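Local coordinates for protein B (Streptococcus agalactiae, PDB 5H6I) that permeabilises membranes as a pore-forming toxin, the CAMP factor, and is also grouped with the bacterial Fc-binding proteins that bind IgG, at residues A[62-67]-A[129-134]; A[109-114]-A[161-166]; A[210-215]-A[235-240]. All coordinates share one frame; numbering follows the deposited sequence.

The fold is built from helices and loops, with no strand: five helices in a first bundle, three in a second. Contacts 1 and 2 belong to the first and adjoin each other: the ring of Y64 lies against S112, and I131 meets I109. Contact 1 is largely buried, contacts 2 and 3 only partly so. Contact 3 sits in the second bundle, its centre about 33 Å from that of contact 1 and about 30 Å from that of contact 2. All three meet through apolar groups, with no hydrogen bond across any. Contacts 1 and 2 turn on aromatic edges touched by aliphatic carbons, whereas contact 3 packs alanines and a leucine between antiparallel helices.

Contact 1: residues A[62-67]-A[129-134]; sequences TDYEKP and FGITKL
The CD1 methyl of I131 presses on the edge of the Y64 ring, close to its plane, and sits 3.6 Å from CE1 of Y64. The two side chains cross at about a right angle. I131 can reach that far because its CG1 branch lies beside the backbone N (chi1 -55°) and then runs on extended to CD1. Its other branch, CG2, faces P67, a looser approach of 4.3 Å to CB of P67. On this inner side Y64, P67 and I131 are all buried, and helix 93-115 covers Y64 and I131: S112 lies against Y64, while V105 and A108 lie against I131.

The pairing joins the start of helix 65-84 to the middle of helix 121-139 in the five-helix bundle, with residues 62-64 turning the chain into the first of them. Y64 takes the N-cap position of that helix, at the third residue of a type I turn from T62 to E65. An ST turn holds its backbone: the backbone N of Y64 donates to OG1 of T62 at 3.0 Å, nearly straight at 165°. At its far end the tyrosine OH is hydrogen-bonded to OD1 of N124, so the residue is held at its backbone N and at its hydroxyl.

Toward solvent the contact thins out. P67 and T132 bring the backbones close, their CA atoms 5.3 Å apart, yet the closest touch is CG of P67 to OG1 of T132, at 3.4 Å. T132 forms the partly exposed margin here, and its hydroxyl is also hydrogen-bonded to the carbonyl O of G128 in its own helix.

Contact 2: residues A[109-114]-A[161-166]; sequences ITFSTQ and KVLTYP
F111 leaves its helix with CG anti to the backbone N (chi1 173°), which carries the ring straight out toward 161-166. L163 comes to meet it from the other side, its CG turned beside its own backbone N (chi1 -82°), so that the forked end of the leucine arrives at the tip of the phenyl ring. CZ of F111 faces the branched end at CG of L163, 3.7 Å away, and is about equally far from both methyls, with CD1 of L163 at 3.8 Å from the same CZ. CG and CD1 lie at or close to the ring plane, so the leucine meets the ring at its edge. V162 lines the next part of that edge more loosely, its CG2 4.4 Å from CE2 of F111.

In the five-helix bundle this links the late part of helix 93-115 with the C-terminal part of helix 145-163, where the chain departs toward the second bundle. H115, one turn on from F111, brings its ring against the phenyl group with the planes roughly parallel, and L116 packs on both V162 and L163, filling in beside the contact.

The departing chain is held by several polar bonds. The carbonyl O of K161 takes two donors from T164: its backbone N and, at 2.8 Å and in the carbonyl plane, its OG1. One face of the Y165 ring lies over CA of V162, offset toward the rim. NZ of K119 is hydrogen-bonded to the carbonyl oxygens of both L163 and Y165, and the OH of Y165 to D126.

Contact 3: residues A[210-215]-A[235-240]; sequences NKAITH and VTLQAA
A212 and A240 meet methyl to methyl, their CB atoms only 3.5 Å apart. The two small side chains face each other where the segment axes pass at 9.4 Å, nearly antiparallel at 165°. The larger knob is L237. Its chi1 of -178° swings CG away from the backbone N, sending CD1 across into the shallow hollow between A212 and I213. There the methyl rests partly on backbone, 3.6 Å from the carbonyl O of A212 and 3.7 Å from the backbone N of I213. One wall of the hollow is CB of A212; the other is CG1 of I213, 3.8 Å from CD1 of L237, with the two longer side chains meeting at a slant.

Toward the solvent side H215 starts in the direction of 235-240 without touching it, and its ND1 is hydrogen-bonded to E233, one turn before L237. On the inner side helix 179-196 completes the three-helix bundle: I186, R190 and R193 pack on I213, and T189 on L237, so these two residues fill the groove where all three helices come together.

Contact 1: residues A[62-67]-A[129-134]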
ATOM      1  N   THR A  62      -8.229   2.359   2.347  1.00 70.63           N
ATOM      2  CA  THR A  62      -8.403   0.964   1.977  1.00 59.92           C
ATOM      3  C   THR A  62      -8.385   0.089   3.229  1.00 59.07           C
ATOM      4  O   THR A  62      -8.355   0.582   4.363  1.00 63.62           O
ATOM      5  CB  THR A  62      -7.317   0.540   0.986  1.00 59.49           C
ATOM      6  OG1 THR A  62      -6.116   0.220   1.699  1.00 60.58           O
ATOM      7  CG2 THR A  62      -7.027   1.660  -0.002  1.00 65.25           C
ATOM      8  N   ASP A  63      -8.402  -1.228   3.019  1.00 56.42           N
ATOM      9  CA  ASP A  63      -8.296  -2.177   4.119  1.00 51.49           C
ATOM     10  C   ASP A  63      -6.890  -2.256   4.692  1.00 49.72           C
ATOM     11  O   ASP A  63      -6.684  -2.958   5.689  1.00 55.15           O
ATOM     12  CB  ASP A  63      -8.744  -3.565   3.657  1.00 53.87           C
ATOM     13  CG  ASP A  63     -10.163  -3.574   3.129  1.00 49.67           C
ATOM     14  OD1 ASP A  63     -11.100  -3.420   3.939  1.00 54.41           O
ATOM     15  OD2 ASP A  63     -10.341  -3.732   1.903  1.00 44.76           O
ATOM     16  N   TYR A  64      -5.925  -1.561   4.093  1.00 45.60           N
ATOM     17  CA  TYR A  64      -4.544  -1.568   4.553  1.00 56.30           C
ATOM     18  C   TYR A  64      -4.112  -0.224   5.124  1.00 61.90           C
ATOM     19  O   TYR A  64      -2.918  -0.016   5.355  1.00 58.33           O
ATOM     20  CB  TYR A  64      -3.611  -1.980   3.412  1.00 47.49           C
ATOM     21  CG  TYR A  64      -4.032  -3.253   2.716  1.00 51.59           C
ATOM     22  CD1 TYR A  64      -3.637  -4.495   3.197  1.00 47.25           C
ATOM     23  CD2 TYR A  64      -4.832  -3.214   1.581  1.00 49.07           C
ATOM     24  CE1 TYR A  64      -4.024  -5.661   2.565  1.00 52.92           C
ATOM     25  CE2 TYR A  64      -5.223  -4.375   0.943  1.00 53.20           C
ATOM     26  CZ  TYR A  64      -4.817  -5.595   1.439  1.00 46.97           C
ATOM     27  OH  TYR A  64      -5.206  -6.751   0.804  1.00 52.32           O
ATOM     28  N   GLU A  65      -5.051   0.696   5.355  1.00 60.52           N
ATOM     29  CA  GLU A  65      -4.684   1.993   5.915  1.00 57.80           C
ATOM     30  C   GLU A  65      -4.310   1.865   7.386  1.00 58.62           C
ATOM     31  O   GLU A  65      -3.223   2.283   7.800  1.00 66.11           O
ATOM     32  CB  GLU A  65      -5.830   2.988   5.732  1.00 68.66           C
ATOM     33  CG  GLU A  65      -5.572   4.350   6.360  1.00 72.33           C
ATOM     34  CD  GLU A  65      -6.848   5.130   6.614  1.00 88.20           C
ATOM     35  OE1 GLU A  65      -7.456   5.613   5.637  1.00 81.62           O
ATOM     36  OE2 GLU A  65      -7.242   5.258   7.793  1.00 80.40           O
ATOM     37  N   LYS A  66      -5.198   1.287   8.189  1.00 45.78           N
ATOM     38  CA  LYS A  66      -4.944   1.090   9.610  1.00 53.46           C
ATOM     39  C   LYS A  66      -3.876   0.027   9.870  1.00 58.38           C
ATOM     40  O   LYS A  66      -3.073   0.199  10.796  1.00 67.68           O
ATOM     41  CB  LYS A  66      -6.241   0.731  10.339  1.00 54.04           C
ATOM     42  CG  LYS A  66      -6.164   0.916  11.843  1.00 60.10           C
ATOM     43  CD  LYS A  66      -6.312   2.377  12.233  1.00 64.10           C
ATOM     44  CE  LYS A  66      -5.999   2.584  13.706  1.00 78.52           C
ATOM     45  NZ  LYS A  66      -4.541   2.466  13.982  1.00 78.44           N
ATOM     46  N   PRO A  67      -3.832  -1.084   9.118  1.00 63.27           N
ATOM     47  CA  PRO A  67      -2.724  -2.037   9.327  1.00 65.63           C
ATOM     48  C   PRO A  67      -1.339  -1.421   9.187  1.00 51.50           C
ATOM     49  O   PRO A  67      -0.476  -1.658  10.045  1.00 54.42           O
ATOM     50  CB  PRO A  67      -2.992  -3.106   8.262  1.00 62.48           C
ATOM     51  CG  PRO A  67      -4.463  -3.117   8.131  1.00 56.78           C
ATOM     52  CD  PRO A  67      -4.894  -1.681   8.281  1.00 63.56           C
ATOM     53  N   PHE A 129      -7.358  -8.187   7.108  1.00 47.10           N
ATOM     54  CA  PHE A 129      -7.611  -8.722   8.442  1.00 49.86           C
ATOM     55  C   PHE A 129      -6.453  -9.593   8.912  1.00 57.80           C
ATOM     56  O   PHE A 129      -6.117  -9.600  10.103  1.00 57.71           O
ATOM     57  CB  PHE A 129      -8.918  -9.517   8.438  1.00 54.26           C
ATOM     58  CG  PHE A 129      -9.451  -9.820   9.808  1.00 65.08           C
ATOM     59  CD1 PHE A 129      -9.914  -8.806  10.628  1.00 68.68           C
ATOM     60  CD2 PHE A 129      -9.499 -11.125  10.271  1.00 78.62           C
ATOM     61  CE1 PHE A 129     -10.410  -9.086  11.886  1.00 70.53           C
ATOM     62  CE2 PHE A 129      -9.994 -11.412  11.529  1.00 75.16           C
ATOM     63  CZ  PHE A 129     -10.450 -10.391  12.337  1.00 68.94           C
ATOM     64  N   GLY A 130      -5.830 -10.333   7.993  1.00 53.65           N
ATOM     65  CA  GLY A 130      -4.705 -11.172   8.370  1.00 50.24           C
ATOM     66  C   GLY A 130      -3.461 -10.371   8.704  1.00 50.25           C
ATOM     67  O   GLY A 130      -2.742 -10.694   9.655  1.00 46.33           O
ATOM     68  N   ILE A 131      -3.183  -9.324   7.925  1.00 47.90           N
ATOM     69  CA  ILE A 131      -2.050  -8.453   8.228  1.00 56.88           C
ATOM     70  C   ILE A 131      -2.261  -7.762   9.568  1.00 51.31           C
ATOM     71  O   ILE A 131      -1.311  -7.547  10.331  1.00 48.36           O
ATOM     72  CB  ILE A 131      -1.834  -7.435   7.093  1.00 62.77           C
ATOM     73  CG1 ILE A 131      -1.685  -8.154   5.750  1.00 53.75           C
ATOM     74  CG2 ILE A 131      -0.612  -6.571   7.370  1.00 49.21           C
ATOM     75  CD1 ILE A 131      -1.448  -7.218   4.586  1.00 57.18           C
ATOM     76  N   THR A 132      -3.510  -7.404   9.875  1.00 52.88           N
ATOM     77  CA  THR A 132      -3.826  -6.848  11.187  1.00 42.86           C
ATOM     78  C   THR A 132      -3.479  -7.838  12.293  1.00 52.66           C
ATOM     79  O   THR A 132      -2.870  -7.471  13.304  1.00 54.37           O
ATOM     80  CB  THR A 132      -5.307  -6.466  11.248  1.00 51.84           C
ATOM     81  OG1 THR A 132      -5.534  -5.292  10.456  1.00 44.07           O
ATOM     82  CG2 THR A 132      -5.738  -6.200  12.684  1.00 35.79           C
ATOM     83  N   LYS A 133      -3.849  -9.108  12.107  1.00 55.41           N
ATOM     84  CA  LYS A 133      -3.525 -10.128  13.098  1.00 51.84           C
ATOM     85  C   LYS A 133      -2.020 -10.309  13.246  1.00 52.17           C
ATOM     86  O   LYS A 133      -1.542 -10.664  14.328  1.00 54.04           O
ATOM     87  CB  LYS A 133      -4.185 -11.455  12.721  1.00 58.48           C
ATOM     88  CG  LYS A 133      -5.513 -11.703  13.415  1.00 64.36           C
ATOM     89  CD  LYS A 133      -6.500 -12.421  12.506  1.00 69.05           C
ATOM     90  CE  LYS A 133      -6.098 -13.869  12.280  1.00 78.22           C
ATOM     91  NZ  LYS A 133      -7.081 -14.591  11.423  1.00 79.63           N
ATOM     92  N   LEU A 134      -1.259 -10.068  12.178  1.00 56.17           N
ATOM     93  CA  LEU A 134       0.191 -10.212  12.261  1.00 56.57           C
ATOM     94  C   LEU A 134       0.816  -9.046  13.017  1.00 62.13           C
ATOM     95  O   LEU A 134       1.652  -9.248  13.905  1.00 61.34           O
ATOM     96  CB  LEU A 134       0.788 -10.330  10.858  1.00 50.68           C
ATOM     97  CG  LEU A 134       2.310 -10.461  10.785  1.00 41.78           C
ATOM     98  CD1 LEU A 134       2.801 -11.536  11.739  1.00 39.13           C
ATOM     99  CD2 LEU A 134       2.753 -10.764   9.363  1.00 41.57           C
TER

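Contact 2: residues A[109-114]-A[161-166]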
ATOM      1  N   ILE A 109       1.570  -6.562   1.669  1.00 47.95           N
ATOM      2  CA  ILE A 109       0.915  -5.367   1.145  1.00 57.64           C
ATOM      3  C   ILE A 109       1.244  -5.177  -0.331  1.00 52.99           C
ATOM      4  O   ILE A 109       0.360  -4.878  -1.143  1.00 52.16           O
ATOM      5  CB  ILE A 109       1.306  -4.136   1.980  1.00 57.81           C
ATOM      6  CG1 ILE A 109       0.836  -4.313   3.424  1.00 61.03           C
ATOM      7  CG2 ILE A 109       0.709  -2.880   1.374  1.00 48.62           C
ATOM      8  CD1 ILE A 109       1.691  -3.589   4.433  1.00 61.87           C
ATOM      9  N   THR A 110       2.516  -5.342  -0.704  1.00 52.80           N
ATOM     10  CA  THR A 110       2.880  -5.267  -2.115  1.00 57.64           C
ATOM     11  C   THR A 110       2.257  -6.406  -2.913  1.00 58.61           C
ATOM     12  O   THR A 110       1.976  -6.242  -4.105  1.00 64.89           O
ATOM     13  CB  THR A 110       4.400  -5.282  -2.282  1.00 50.58           C
ATOM     14  OG1 THR A 110       4.889  -6.619  -2.126  1.00 64.88           O
ATOM     15  CG2 THR A 110       5.066  -4.369  -1.263  1.00 56.85           C
ATOM     16  N   PHE A 111       2.041  -7.560  -2.276  1.00 50.44           N
ATOM     17  CA  PHE A 111       1.332  -8.649  -2.939  1.00 50.67           C
ATOM     18  C   PHE A 111      -0.086  -8.233  -3.307  1.00 62.38           C
ATOM     19  O   PHE A 111      -0.609  -8.632  -4.354  1.00 67.65           O
ATOM     20  CB  PHE A 111       1.316  -9.886  -2.039  1.00 50.48           C
ATOM     21  CG  PHE A 111       0.471 -11.012  -2.564  1.00 56.03           C
ATOM     22  CD1 PHE A 111       0.985 -11.910  -3.485  1.00 59.19           C
ATOM     23  CD2 PHE A 111      -0.834 -11.182  -2.127  1.00 55.90           C
ATOM     24  CE1 PHE A 111       0.212 -12.949  -3.968  1.00 64.79           C
ATOM     25  CE2 PHE A 111      -1.612 -12.219  -2.607  1.00 61.78           C
ATOM     26  CZ  PHE A 111      -1.087 -13.103  -3.528  1.00 63.84           C
ATOM     27  N   SER A 112      -0.724  -7.430  -2.453  1.00 59.01           N
ATOM     28  CA  SER A 112      -2.069  -6.948  -2.754  1.00 62.92           C
ATOM     29  C   SER A 112      -2.057  -5.965  -3.916  1.00 54.23           C
ATOM     30  O   SER A 112      -2.924  -6.027  -4.795  1.00 55.45           O
ATOM     31  CB  SER A 112      -2.683  -6.303  -1.512  1.00 47.45           C
ATOM     32  OG  SER A 112      -3.593  -5.278  -1.869  1.00 54.66           O
ATOM     33  N   THR A 113      -1.079  -5.055  -3.940  1.00 56.43           N
ATOM     34  CA  THR A 113      -1.026  -4.042  -4.989  1.00 61.78           C
ATOM     35  C   THR A 113      -0.836  -4.663  -6.368  1.00 60.49           C
ATOM     36  O   THR A 113      -1.360  -4.142  -7.360  1.00 59.36           O
ATOM     37  CB  THR A 113       0.100  -3.046  -4.697  1.00 57.70           C
ATOM     38  OG1 THR A 113      -0.069  -2.499  -3.383  1.00 56.58           O
ATOM     39  CG2 THR A 113       0.098  -1.911  -5.712  1.00 54.05           C
ATOM     40  N   GLN A 114      -0.113  -5.779  -6.452  1.00 57.66           N
ATOM     41  CA  GLN A 114       0.255  -6.351  -7.740  1.00 65.32           C
ATOM     42  C   GLN A 114      -0.690  -7.442  -8.224  1.00 65.84           C
ATOM     43  O   GLN A 114      -0.697  -7.739  -9.424  1.00 69.56           O
ATOM     44  CB  GLN A 114       1.675  -6.925  -7.678  1.00 65.91           C
ATOM     45  CG  GLN A 114       2.753  -5.918  -7.314  1.00 64.72           C
ATOM     46  CD  GLN A 114       4.094  -6.576  -7.047  1.00 84.47           C
ATOM     47  OE1 GLN A 114       4.181  -7.795  -6.890  1.00 86.03           O
ATOM     48  NE2 GLN A 114       5.149  -5.771  -6.995  1.00 90.69           N
ATOM     49  N   LYS A 161      -4.816 -18.042  -0.808  1.00 49.77           N
ATOM     50  CA  LYS A 161      -6.239 -18.360  -0.756  1.00 50.01           C
ATOM     51  C   LYS A 161      -7.075 -17.278  -1.431  1.00 60.54           C
ATOM     52  O   LYS A 161      -8.025 -17.587  -2.161  1.00 59.36           O
ATOM     53  CB  LYS A 161      -6.679 -18.556   0.694  1.00 43.45           C
ATOM     54  CG  LYS A 161      -8.179 -18.728   0.872  1.00 56.62           C
ATOM     55  CD  LYS A 161      -8.568 -18.678   2.342  1.00 63.79           C
ATOM     56  CE  LYS A 161     -10.078 -18.663   2.513  1.00 72.29           C
ATOM     57  NZ  LYS A 161     -10.474 -18.360   3.917  1.00 71.75           N
ATOM     58  N   VAL A 162      -6.739 -16.005  -1.206  1.00 58.20           N
ATOM     59  CA  VAL A 162      -7.507 -14.923  -1.812  1.00 61.62           C
ATOM     60  C   VAL A 162      -7.251 -14.816  -3.309  1.00 57.80           C
ATOM     61  O   VAL A 162      -8.005 -14.136  -4.014  1.00 55.57           O
ATOM     62  CB  VAL A 162      -7.211 -13.580  -1.117  1.00 55.37           C
ATOM     63  CG1 VAL A 162      -7.539 -13.664   0.366  1.00 49.73           C
ATOM     64  CG2 VAL A 162      -5.761 -13.172  -1.332  1.00 47.56           C
ATOM     65  N   LEU A 163      -6.201 -15.467  -3.817  1.00 55.17           N
ATOM     66  CA  LEU A 163      -5.975 -15.491  -5.257  1.00 51.29           C
ATOM     67  C   LEU A 163      -7.082 -16.244  -5.981  1.00 57.69           C
ATOM     68  O   LEU A 163      -7.396 -15.931  -7.136  1.00 64.59           O
ATOM     69  CB  LEU A 163      -4.618 -16.121  -5.572  1.00 52.21           C
ATOM     70  CG  LEU A 163      -3.388 -15.222  -5.456  1.00 63.29           C
ATOM     71  CD1 LEU A 163      -2.123 -16.018  -5.733  1.00 65.45           C
ATOM     72  CD2 LEU A 163      -3.495 -14.036  -6.401  1.00 60.54           C
ATOM     73  N   THR A 164      -7.683 -17.235  -5.325  1.00 44.49           N
ATOM     74  CA  THR A 164      -8.768 -18.011  -5.911  1.00 57.33           C
ATOM     75  C   THR A 164     -10.123 -17.325  -5.785  1.00 57.26           C
ATOM     76  O   THR A 164     -11.134 -17.910  -6.191  1.00 61.28           O
ATOM     77  CB  THR A 164      -8.833 -19.398  -5.267  1.00 65.82           C
ATOM     78  OG1 THR A 164      -9.336 -19.285  -3.929  1.00 69.66           O
ATOM     79  CG2 THR A 164      -7.449 -20.032  -5.229  1.00 59.20           C
ATOM     80  N   TYR A 165     -10.171 -16.114  -5.234  1.00 55.11           N
ATOM     81  CA  TYR A 165     -11.419 -15.378  -5.139  1.00 54.25           C
ATOM     82  C   TYR A 165     -11.847 -14.899  -6.527  1.00 45.49           C
ATOM     83  O   TYR A 165     -11.012 -14.737  -7.421  1.00 48.18           O
ATOM     84  CB  TYR A 165     -11.266 -14.190  -4.189  1.00 58.62           C
ATOM     85  CG  TYR A 165     -11.298 -14.547  -2.715  1.00 57.72           C
ATOM     86  CD1 TYR A 165     -10.939 -15.814  -2.272  1.00 63.11           C
ATOM     87  CD2 TYR A 165     -11.687 -13.611  -1.766  1.00 57.10           C
ATOM     88  CE1 TYR A 165     -10.965 -16.136  -0.928  1.00 59.08           C
ATOM     89  CE2 TYR A 165     -11.714 -13.924  -0.419  1.00 58.24           C
ATOM     90  CZ  TYR A 165     -11.353 -15.189  -0.006  1.00 58.57           C
ATOM     91  OH  TYR A 165     -11.380 -15.507   1.333  1.00 62.39           O
ATOM     92  N   PRO A 166     -13.143 -14.673  -6.735  1.00 44.48           N
ATOM     93  CA  PRO A 166     -13.606 -14.259  -8.064  1.00 48.93           C
ATOM     94  C   PRO A 166     -13.173 -12.841  -8.400  1.00 49.09           C
ATOM     95  O   PRO A 166     -13.052 -11.976  -7.530  1.00 46.85           O
ATOM     96  CB  PRO A 166     -15.136 -14.355  -7.960  1.00 53.76           C
ATOM     97  CG  PRO A 166     -15.415 -15.098  -6.688  1.00 57.13           C
ATOM     98  CD  PRO A 166     -14.258 -14.828  -5.789  1.00 40.26           C
TER

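Contact 3: residues A[210-215]-A[235-240]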
ATOM      1  N   ASN A 210      -7.416  20.507 -18.267  1.00 43.84           N
ATOM      2  CA  ASN A 210      -7.773  20.569 -16.857  1.00 53.87           C
ATOM      3  C   ASN A 210      -9.241  20.238 -16.618  1.00 58.38           C
ATOM      4  O   ASN A 210      -9.596  19.819 -15.511  1.00 54.59           O
ATOM      5  CB  ASN A 210      -7.448  21.954 -16.298  1.00 42.63           C
ATOM      6  CG  ASN A 210      -6.197  21.957 -15.444  1.00 56.42           C
ATOM      7  OD1 ASN A 210      -5.301  21.138 -15.637  1.00 58.52           O
ATOM      8  ND2 ASN A 210      -6.131  22.881 -14.493  1.00 55.38           N
ATOM      9  N   LYS A 211     -10.098  20.412 -17.628  1.00 55.10           N
ATOM     10  CA  LYS A 211     -11.494  20.010 -17.485  1.00 58.31           C
ATOM     11  C   LYS A 211     -11.628  18.493 -17.447  1.00 51.52           C
ATOM     12  O   LYS A 211     -12.437  17.953 -16.683  1.00 49.11           O
ATOM     13  CB  LYS A 211     -12.332  20.592 -18.624  1.00 57.29           C
ATOM     14  CG  LYS A 211     -12.577  22.090 -18.524  1.00 58.93           C
ATOM     15  CD  LYS A 211     -13.196  22.630 -19.804  1.00 65.31           C
ATOM     16  CE  LYS A 211     -13.350  24.141 -19.758  1.00 67.24           C
ATOM     17  NZ  LYS A 211     -13.819  24.685 -21.062  1.00 75.96           N
ATOM     18  N   ALA A 212     -10.838  17.790 -18.261  1.00 49.26           N
ATOM     19  CA  ALA A 212     -10.904  16.333 -18.275  1.00 55.74           C
ATOM     20  C   ALA A 212     -10.281  15.729 -17.024  1.00 53.43           C
ATOM     21  O   ALA A 212     -10.726  14.673 -16.561  1.00 49.26           O
ATOM     22  CB  ALA A 212     -10.216  15.789 -19.525  1.00 45.35           C
ATOM     23  N   ILE A 213      -9.251  16.372 -16.471  1.00 51.77           N
ATOM     24  CA  ILE A 213      -8.670  15.901 -15.218  1.00 55.13           C
ATOM     25  C   ILE A 213      -9.677  16.043 -14.084  1.00 56.24           C
ATOM     26  O   ILE A 213      -9.894  15.110 -13.303  1.00 46.71           O
ATOM     27  CB  ILE A 213      -7.363  16.655 -14.914  1.00 47.14           C
ATOM     28  CG1 ILE A 213      -6.318  16.373 -15.993  1.00 51.62           C
ATOM     29  CG2 ILE A 213      -6.831  16.268 -13.542  1.00 40.26           C
ATOM     30  CD1 ILE A 213      -5.052  17.188 -15.845  1.00 51.66           C
ATOM     31  N   THR A 214     -10.312  17.215 -13.983  1.00 51.37           N
ATOM     32  CA  THR A 214     -11.347  17.415 -12.973  1.00 50.16           C
ATOM     33  C   THR A 214     -12.521  16.467 -13.182  1.00 45.72           C
ATOM     34  O   THR A 214     -13.117  15.991 -12.210  1.00 54.35           O
ATOM     35  CB  THR A 214     -11.821  18.871 -12.992  1.00 51.56           C
ATOM     36  OG1 THR A 214     -10.716  19.739 -12.704  1.00 49.19           O
ATOM     37  CG2 THR A 214     -12.914  19.099 -11.958  1.00 47.99           C
ATOM     38  N   HIS A 215     -12.858  16.170 -14.441  1.00 46.65           N
ATOM     39  CA  HIS A 215     -13.944  15.234 -14.712  1.00 46.18           C
ATOM     40  C   HIS A 215     -13.577  13.819 -14.283  1.00 52.58           C
ATOM     41  O   HIS A 215     -14.423  13.082 -13.763  1.00 51.65           O
ATOM     42  CB  HIS A 215     -14.310  15.268 -16.196  1.00 48.26           C
ATOM     43  CG  HIS A 215     -15.317  14.234 -16.593  1.00 46.99           C
ATOM     44  ND1 HIS A 215     -14.960  12.994 -17.077  1.00 60.75           N
ATOM     45  CD2 HIS A 215     -16.670  14.255 -16.575  1.00 55.74           C
ATOM     46  CE1 HIS A 215     -16.050  12.296 -17.342  1.00 54.03           C
ATOM     47  NE2 HIS A 215     -17.102  13.039 -17.045  1.00 50.66           N
ATOM     48  N   VAL A 235      -9.200   5.924 -20.504  1.00 57.43           N
ATOM     49  CA  VAL A 235      -8.949   6.135 -21.926  1.00 64.56           C
ATOM     50  C   VAL A 235      -9.383   7.534 -22.348  1.00 59.78           C
ATOM     51  O   VAL A 235      -8.718   8.188 -23.162  1.00 62.12           O
ATOM     52  CB  VAL A 235      -9.654   5.042 -22.752  1.00 64.83           C
ATOM     53  CG1 VAL A 235     -10.015   5.554 -24.140  1.00 48.10           C
ATOM     54  CG2 VAL A 235      -8.784   3.795 -22.840  1.00 67.79           C
ATOM     55  N   THR A 236     -10.502   8.016 -21.803  1.00 48.09           N
ATOM     56  CA  THR A 236     -10.957   9.368 -22.117  1.00 54.32           C
ATOM     57  C   THR A 236      -9.950  10.411 -21.653  1.00 64.61           C
ATOM     58  O   THR A 236      -9.644  11.361 -22.385  1.00 58.92           O
ATOM     59  CB  THR A 236     -12.323   9.626 -21.480  1.00 50.10           C
ATOM     60  OG1 THR A 236     -13.268   8.674 -21.982  1.00 52.96           O
ATOM     61  CG2 THR A 236     -12.803  11.034 -21.802  1.00 49.89           C
ATOM     62  N   LEU A 237      -9.417  10.248 -20.440  1.00 57.03           N
ATOM     63  CA  LEU A 237      -8.409  11.181 -19.952  1.00 58.62           C
ATOM     64  C   LEU A 237      -7.114  11.057 -20.745  1.00 55.69           C
ATOM     65  O   LEU A 237      -6.452  12.062 -21.027  1.00 65.03           O
ATOM     66  CB  LEU A 237      -8.155  10.955 -18.461  1.00 51.21           C
ATOM     67  CG  LEU A 237      -7.156  11.910 -17.802  1.00 54.48           C
ATOM     68  CD1 LEU A 237      -7.651  13.347 -17.874  1.00 54.82           C
ATOM     69  CD2 LEU A 237      -6.890  11.506 -16.362  1.00 51.92           C
ATOM     70  N   GLN A 238      -6.739   9.830 -21.120  1.00 64.84           N
ATOM     71  CA  GLN A 238      -5.562   9.645 -21.962  1.00 62.75           C
ATOM     72  C   GLN A 238      -5.768  10.275 -23.334  1.00 56.08           C
ATOM     73  O   GLN A 238      -4.831  10.833 -23.917  1.00 58.42           O
ATOM     74  CB  GLN A 238      -5.239   8.158 -22.098  1.00 54.69           C
ATOM     75  CG  GLN A 238      -4.434   7.589 -20.942  1.00 64.10           C
ATOM     76  CD  GLN A 238      -4.124   6.116 -21.119  1.00 74.57           C
ATOM     77  OE1 GLN A 238      -4.900   5.374 -21.719  1.00 70.78           O
ATOM     78  NE2 GLN A 238      -2.982   5.684 -20.596  1.00 75.33           N
ATOM     79  N   ALA A 239      -6.991  10.195 -23.864  1.00 58.72           N
ATOM     80  CA  ALA A 239      -7.289  10.848 -25.134  1.00 65.19           C
ATOM     81  C   ALA A 239      -7.273  12.365 -24.998  1.00 63.92           C
ATOM     82  O   ALA A 239      -6.912  13.068 -25.948  1.00 57.98           O
ATOM     83  CB  ALA A 239      -8.642  10.376 -25.665  1.00 47.48           C
ATOM     84  N   ALA A 240      -7.662  12.885 -23.831  1.00 65.12           N
ATOM     85  CA  ALA A 240      -7.618  14.326 -23.618  1.00 61.97           C
ATOM     86  C   ALA A 240      -6.188  14.828 -23.468  1.00 63.80           C
ATOM     87  O   ALA A 240      -5.905  15.990 -23.780  1.00 53.48           O
ATOM     88  CB  ALA A 240      -8.444  14.701 -22.390  1.00 45.88           C
TER